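Local structure of acetylserotonin O-methyltransferase (Homo sapiens, 4A6D) at residues Arg115-Leu120 against Met303-Glu308; Cys184-Gly189 against Tyr248-Val253. The protein catalyses the last step of melatonin synthesis, transferring a methyl group from S-adenosylmethionine to the hydroxyl of N-acetylserotonin, and works as a homodimer. All coordinates share one frame; numbering follows the deposited sequence.

Interaction 1: Arg115-Leu120 against Met303-Glu308; sequences RCWGHL and MLVQTE
Cys116, Trp117 and Leu120 close around Val305 where the end of helix 103-117 meets the end of helix 294-305, a helix-to-helix packing beside the substrate site of the methyltransferase and against the second subunit. The contacts between the two segments are apolar: Cys116 CB lies 3.7 Å from Val305 CG1. SG of Cys116, anti to its own carbonyl carbon (chi1 -83°), touches Gln306 CG at 3.9 Å. Trp117 presents a ring face rather than its rim. Val305 CG1 stands 4.2 Å from the centroid of the five-membered ring, 26° off the normal, which satisfies a CH-pi contact. The two side chains cross at about a right angle. Trp117 NE1 donates to Asn302 OD1, the same oxygen that takes the amide NE2 of Gln306; since Asn302 and Gln306 both bind substrate, the indole N-H probably acts from the second shell, helping to hold the Asn302 carboxamide. Phe19 of the second subunit meets Trp117 ring edge-to-face, so the indole belongs to the dimer interface as well. A type I turn from Trp117 to Leu120 then carries the chain back toward Val305, and Leu120 CD1 sits over the same indole face, offset toward the rim. Val305 thus splits its methyls: CG1, anti to the backbone N (chi1 168°), serves Cys116 and Trp117, whereas CG2 approaches Leu120 CD1 to 3.4 Å. Further along, Thr307 OG1 donates to Met303 O over 2.9 Å.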
loop_
_atom_site.group_PDB
_atom_site.type_symbol
_atom_site.label_atom_id
_atom_site.label_comp_id
_atom_site.label_asym_id
_atom_site.label_seq_id
_atom_site.Cartn_x
_atom_site.Cartn_y
_atom_site.Cartn_z
ATOM N N ARG A 115 -2.574 8.885 -2.860
ATOM C CA ARG A 115 -2.343 10.196 -2.240
ATOM C C ARG A 115 -3.397 10.424 -1.141
ATOM O O ARG A 115 -3.029 10.535 0.024
ATOM C CB ARG A 115 -2.393 11.310 -3.300
ATOM C CG ARG A 115 -1.027 11.646 -3.887
ATOM C CD ARG A 115 -0.843 13.130 -4.210
ATOM N NE ARG A 115 -0.969 14.033 -3.049
ATOM C CZ ARG A 115 -0.030 14.242 -2.123
ATOM N NH1 ARG A 115 1.129 13.591 -2.180
ATOM N NH2 ARG A 115 -0.252 15.089 -1.124
ATOM N N CYS A 116 -4.703 10.371 -1.506
ATOM C CA CYS A 116 -5.856 10.513 -0.604
ATOM C C CYS A 116 -5.729 9.623 0.649
ATOM O O CYS A 116 -5.878 10.102 1.779
ATOM C CB CYS A 116 -7.161 10.247 -1.356
ATOM S SG CYS A 116 -7.798 11.677 -2.265
ATOM N N TRP A 117 -5.373 8.347 0.440
ATOM C CA TRP A 117 -5.229 7.359 1.509
ATOM C C TRP A 117 -4.163 7.657 2.580
ATOM O O TRP A 117 -4.246 7.118 3.682
ATOM C CB TRP A 117 -5.168 5.938 0.950
ATOM C CG TRP A 117 -6.526 5.343 0.704
ATOM C CD1 TRP A 117 -7.408 5.666 -0.291
ATOM C CD2 TRP A 117 -7.175 4.347 1.508
ATOM N NE1 TRP A 117 -8.517 4.857 -0.217
ATOM C CE2 TRP A 117 -8.420 4.067 0.902
ATOM C CE3 TRP A 117 -6.816 3.651 2.685
ATOM C CZ2 TRP A 117 -9.308 3.121 1.422
ATOM C CZ3 TRP A 117 -7.697 2.714 3.199
ATOM C CH2 TRP A 117 -8.933 2.461 2.569
ATOM N N GLY A 118 -3.235 8.565 2.287
ATOM C CA GLY A 118 -2.266 9.021 3.276
ATOM C C GLY A 118 -2.963 9.812 4.375
ATOM O O GLY A 118 -2.515 9.840 5.522
ATOM N N HIS A 119 -4.110 10.411 4.029
ATOM C CA HIS A 119 -4.952 11.180 4.944
ATOM C C HIS A 119 -6.105 10.323 5.520
ATOM O O HIS A 119 -7.107 10.892 5.952
ATOM C CB HIS A 119 -5.497 12.448 4.245
ATOM C CG HIS A 119 -4.429 13.300 3.647
ATOM N ND1 HIS A 119 -3.689 14.170 4.418
ATOM C CD2 HIS A 119 -3.994 13.368 2.369
ATOM C CE1 HIS A 119 -2.823 14.737 3.593
ATOM N NE2 HIS A 119 -2.973 14.292 2.348
ATOM N N LEU A 120 -5.933 8.976 5.587
ATOM C CA LEU A 120 -6.944 8.029 6.091
ATOM C C LEU A 120 -7.377 8.314 7.526
ATOM O O LEU A 120 -8.582 8.323 7.802
ATOM C CB LEU A 120 -6.521 6.543 5.943
ATOM C CG LEU A 120 -7.535 5.511 6.476
ATOM C CD1 LEU A 120 -8.868 5.593 5.730
ATOM C CD2 LEU A 120 -7.012 4.133 6.400
ATOM N N MET A 303 -14.648 5.197 -0.279
ATOM C CA MET A 303 -15.737 6.149 -0.543
ATOM C C MET A 303 -15.738 7.224 0.547
ATOM O O MET A 303 -16.064 8.370 0.263
ATOM C CB MET A 303 -17.113 5.453 -0.654
ATOM C CG MET A 303 -17.269 4.536 -1.869
ATOM S SD MET A 303 -17.234 5.349 -3.499
ATOM C CE MET A 303 -15.549 5.068 -3.963
ATOM N N LEU A 304 -15.402 6.855 1.786
ATOM C CA LEU A 304 -15.317 7.792 2.897
ATOM C C LEU A 304 -14.160 8.773 2.636
ATOM O O LEU A 304 -14.346 9.982 2.752
ATOM C CB LEU A 304 -15.121 7.064 4.253
ATOM C CG LEU A 304 -14.806 7.970 5.462
ATOM C CD1 LEU A 304 -16.004 8.870 5.816
ATOM C CD2 LEU A 304 -14.399 7.167 6.654
ATOM N N VAL A 305 -13.002 8.240 2.230
ATOM C CA VAL A 305 -11.777 8.990 1.919
ATOM C C VAL A 305 -11.949 9.889 0.679
ATOM O O VAL A 305 -11.431 10.998 0.669
ATOM C CB VAL A 305 -10.583 7.997 1.778
ATOM C CG1 VAL A 305 -9.354 8.654 1.165
ATOM C CG2 VAL A 305 -10.227 7.376 3.118
ATOM N N GLN A 306 -12.685 9.425 -0.338
ATOM C CA GLN A 306 -12.827 10.152 -1.597
ATOM C C GLN A 306 -14.188 10.815 -1.921
ATOM O O GLN A 306 -14.220 12.021 -2.127
ATOM C CB GLN A 306 -12.322 9.293 -2.768
ATOM C CG GLN A 306 -10.800 9.324 -2.901
ATOM C CD GLN A 306 -10.332 8.590 -4.129
ATOM O OE1 GLN A 306 -10.323 9.111 -5.252
ATOM N NE2 GLN A 306 -9.915 7.369 -3.935
ATOM N N THR A 307 -15.278 10.050 -2.010
ATOM C CA THR A 307 -16.594 10.569 -2.330
ATOM C C THR A 307 -17.359 11.069 -1.077
ATOM O O THR A 307 -16.751 11.479 -0.092
ATOM C CB THR A 307 -17.390 9.504 -3.071
ATOM O OG1 THR A 307 -17.748 8.488 -2.139
ATOM C CG2 THR A 307 -16.655 8.937 -4.292
ATOM N N GLU A 308 -18.712 11.026 -1.144
ATOM C CA GLU A 308 -19.647 11.412 -0.076
ATOM C C GLU A 308 -20.461 10.191 0.355
ATOM O O GLU A 308 -21.295 10.290 1.260
ATOM C CB GLU A 308 -20.601 12.490 -0.583
ATOM C CG GLU A 308 -20.026 13.896 -0.587
ATOM C CD GLU A 308 -20.873 14.934 -1.306
ATOM O OE1 GLU A 308 -22.014 14.613 -1.722
ATOM O OE2 GLU A 308 -20.381 16.076 -1.463
#

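Interaction 2: Cys184-Gly189 against Tyr248-Val253; sequences CDLGGG and YILARV. With SAM (S-adenosylmethionine), chain D.
The cofactor pocket of the Rossmann-like methyltransferase sheet opens at the ends of two neighbouring parallel strands, 182-186 and 247-251, with the glycine-rich loop following the first. The short strand axes approach to 4.7 Å. Two backbone bonds set the parallel pairing: Ile249 N to Cys184 O at 2.8 Å, nearly straight at 170°, and Leu186 N to Ile249 O, more bent. On one face Tyr248 lays its ring obliquely beside Cys184 CB and Leu186 CD1, the latter 3.7 Å from Tyr248 CD1, while its hydroxyl is bonded to Pro243 O. Leu250 CD2 packs on Leu186 CB, on the side covered by helix 259-272. Beyond the last bridge the strands splay, and water 1 spans them: it accepts from Ala251 N at 2.7 Å and lies within donating distance of both Asp185 OD1 and Leu186 O. Gly187 has positive phi, and a CB there would run into the cofactor's O4' and press on Val253 CG2. The amino group of S-adenosylmethionine donates to Gly187 O and to Ala251 O, each 2.8 Å from SAM N, so one carbonyl from each segment grips it. Arg252, its chain bent at chi2 and chi3, brings NH1 to within 3.2 Å of SAM O; NH1 also bonds Leu160 O. A leucine in place of Arg252 would probably leave the cofactor carboxylate without this cationic partner and freer to turn, though the two carbonyls would still hold the amino group. The chemistry is complementary: carbonyl oxygens meet the amino group and a guanidinium meets the carboxylate, consistent with recognition of a protonated amino group and a carboxylate, and likely to fix the orientation of that end.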
loop_
_atom_site.group_PDB
_atom_site.type_symbol
_atom_site.label_atom_id
_atom_site.label_comp_id
_atom_site.label_asym_id
_atom_site.label_seq_id
_atom_site.Cartn_x
_atom_site.Cartn_y
_atom_site.Cartn_z
ATOM N N CYS A 184 -31.351 3.439 -20.505
ATOM C CA CYS A 184 -30.590 4.658 -20.225
ATOM C C CYS A 184 -29.551 4.389 -19.145
ATOM O O CYS A 184 -29.904 3.954 -18.047
ATOM C CB CYS A 184 -31.485 5.848 -19.874
ATOM S SG CYS A 184 -30.566 7.358 -19.454
ATOM N N ASP A 185 -28.267 4.607 -19.476
ATOM C CA ASP A 185 -27.166 4.449 -18.510
ATOM C C ASP A 185 -26.902 5.811 -17.885
ATOM O O ASP A 185 -26.319 6.690 -18.530
ATOM C CB ASP A 185 -25.887 3.871 -19.148
ATOM C CG ASP A 185 -24.883 3.334 -18.136
ATOM O OD1 ASP A 185 -25.145 3.450 -16.914
ATOM O OD2 ASP A 185 -23.818 2.829 -18.559
ATOM N N LEU A 186 -27.440 6.014 -16.668
ATOM C CA LEU A 186 -27.332 7.285 -15.941
ATOM C C LEU A 186 -25.990 7.377 -15.314
ATOM O O LEU A 186 -25.684 6.588 -14.420
ATOM C CB LEU A 186 -28.425 7.384 -14.873
ATOM C CG LEU A 186 -29.843 7.542 -15.372
ATOM C CD1 LEU A 186 -30.798 7.221 -14.285
ATOM C CD2 LEU A 186 -30.091 8.943 -15.860
ATOM N N GLY A 187 -25.170 8.297 -15.802
ATOM C CA GLY A 187 -23.796 8.434 -15.330
ATOM C C GLY A 187 -22.976 7.381 -16.037
ATOM O O GLY A 187 -22.088 6.783 -15.441
ATOM N N GLY A 188 -23.325 7.124 -17.296
ATOM C CA GLY A 188 -22.710 6.090 -18.122
ATOM C C GLY A 188 -21.270 6.291 -18.544
ATOM O O GLY A 188 -20.674 5.376 -19.121
ATOM N N GLY A 189 -20.724 7.487 -18.293
ATOM C CA GLY A 189 -19.339 7.836 -18.611
ATOM C C GLY A 189 -18.998 7.729 -20.083
ATOM O O GLY A 189 -19.716 8.262 -20.935
ATOM N N TYR A 248 -33.550 2.133 -16.412
ATOM C CA TYR A 248 -32.498 3.074 -16.009
ATOM C C TYR A 248 -31.404 2.275 -15.291
ATOM O O TYR A 248 -31.718 1.495 -14.390
ATOM C CB TYR A 248 -33.065 4.215 -15.143
ATOM C CG TYR A 248 -33.967 5.132 -15.952
ATOM C CD1 TYR A 248 -33.439 6.200 -16.678
ATOM C CD2 TYR A 248 -35.331 4.870 -16.079
ATOM C CE1 TYR A 248 -34.243 6.993 -17.486
ATOM C CE2 TYR A 248 -36.153 5.670 -16.883
ATOM C CZ TYR A 248 -35.599 6.723 -17.585
ATOM O OH TYR A 248 -36.391 7.555 -18.328
ATOM N N ILE A 249 -30.142 2.393 -15.745
ATOM C CA ILE A 249 -28.994 1.675 -15.164
ATOM C C ILE A 249 -28.174 2.624 -14.304
ATOM O O ILE A 249 -27.792 3.688 -14.780
ATOM C CB ILE A 249 -28.109 0.986 -16.246
ATOM C CG1 ILE A 249 -28.963 0.128 -17.230
ATOM C CG2 ILE A 249 -26.936 0.197 -15.611
ATOM C CD1 ILE A 249 -28.192 -0.502 -18.463
ATOM N N LEU A 250 -27.912 2.258 -13.046
ATOM C CA LEU A 250 -27.067 3.078 -12.162
ATOM C C LEU A 250 -25.858 2.236 -11.724
ATOM O O LEU A 250 -25.960 1.460 -10.761
ATOM C CB LEU A 250 -27.825 3.625 -10.931
ATOM C CG LEU A 250 -28.811 4.779 -11.099
ATOM C CD1 LEU A 250 -29.542 5.022 -9.798
ATOM C CD2 LEU A 250 -28.110 6.067 -11.465
ATOM N N ALA A 251 -24.758 2.291 -12.511
ATOM C CA ALA A 251 -23.526 1.518 -12.213
ATOM C C ALA A 251 -22.531 2.465 -11.560
ATOM O O ALA A 251 -22.149 3.478 -12.157
ATOM C CB ALA A 251 -22.938 0.909 -13.480
ATOM N N ARG A 252 -22.186 2.175 -10.290
ATOM C CA ARG A 252 -21.262 2.960 -9.468
ATOM C C ARG A 252 -21.668 4.431 -9.366
ATOM O O ARG A 252 -20.828 5.330 -9.410
ATOM C CB ARG A 252 -19.804 2.791 -9.928
ATOM C CG ARG A 252 -19.220 1.398 -9.684
ATOM C CD ARG A 252 -18.464 1.008 -10.917
ATOM N NE ARG A 252 -17.032 0.931 -10.691
ATOM C CZ ARG A 252 -16.109 1.004 -11.646
ATOM N NH1 ARG A 252 -16.460 1.245 -12.901
ATOM N NH2 ARG A 252 -14.824 0.867 -11.345
ATOM N N VAL A 253 -22.964 4.674 -9.233
ATOM C CA VAL A 253 -23.434 6.036 -9.074
ATOM C C VAL A 253 -23.830 6.183 -7.614
ATOM O O VAL A 253 -23.302 7.038 -6.948
ATOM C CB VAL A 253 -24.591 6.379 -10.070
ATOM C CG1 VAL A 253 -25.265 7.693 -9.697
ATOM C CG2 VAL A 253 -24.087 6.407 -11.509
HETATM N N SAM D . -21.239 4.228 -14.686
HETATM C CA SAM D . -19.788 4.340 -14.954
HETATM C C SAM D . -18.908 3.130 -14.576
HETATM O O SAM D . -19.284 2.412 -13.672
HETATM O OXT SAM D . -17.810 2.846 -15.155
HETATM C CB SAM D . -19.328 5.627 -14.318
HETATM C CG SAM D . -19.333 5.593 -12.785
HETATM S SD SAM D . -18.639 7.176 -12.185
HETATM C CE SAM D . -18.276 6.758 -10.530
HETATM C "C5'" SAM D . -20.115 8.172 -11.794
HETATM C "C4'" SAM D . -20.541 8.811 -13.123
HETATM O "O4'" SAM D . -21.618 9.668 -12.786
HETATM C "C3'" SAM D . -19.409 9.708 -13.758
HETATM O "O3'" SAM D . -19.206 9.387 -15.144
HETATM C "C2'" SAM D . -19.943 11.154 -13.493
HETATM O "O2'" SAM D . -19.573 12.179 -14.416
HETATM C "C1'" SAM D . -21.463 10.909 -13.520
HETATM N N9 SAM D . -22.224 11.975 -12.835
HETATM C C8 SAM D . -21.940 12.526 -11.588
HETATM N N7 SAM D . -22.825 13.431 -11.291
HETATM C C5 SAM D . -23.711 13.573 -12.353
HETATM C C6 SAM D . -24.831 14.378 -12.638
HETATM N N6 SAM D . -25.280 15.233 -11.688
HETATM N N1 SAM D . -25.511 14.202 -13.827
HETATM C C2 SAM D . -25.069 13.357 -14.769
HETATM N N3 SAM D . -23.997 12.588 -14.528
HETATM C C4 SAM D . -23.340 12.613 -13.351
HETATM O O HOH W 1 -24.405 4.152 -14.424
#

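Overall arrangement
From the N terminus, the chain passes through the dimerisation region and reaches residues 115-120 at the end of helix 103-117, the first half of interaction 1. It then enters the sheet along strand 182-186, and interaction 2 closes a loop of 58 intervening residues when strand 247-251 pairs beside it. Only after strand 278-283, at the end of helix 294-305, does 303-308 close the longer loop of interaction 1, which therefore encloses interaction 2 without crossing it. Their centres are 23 Å apart and their nearest atoms about 7 Å, with no touch. Interaction 1 joins helices at the subunit interface and substrate site; interaction 2 joins central strands at the cofactor.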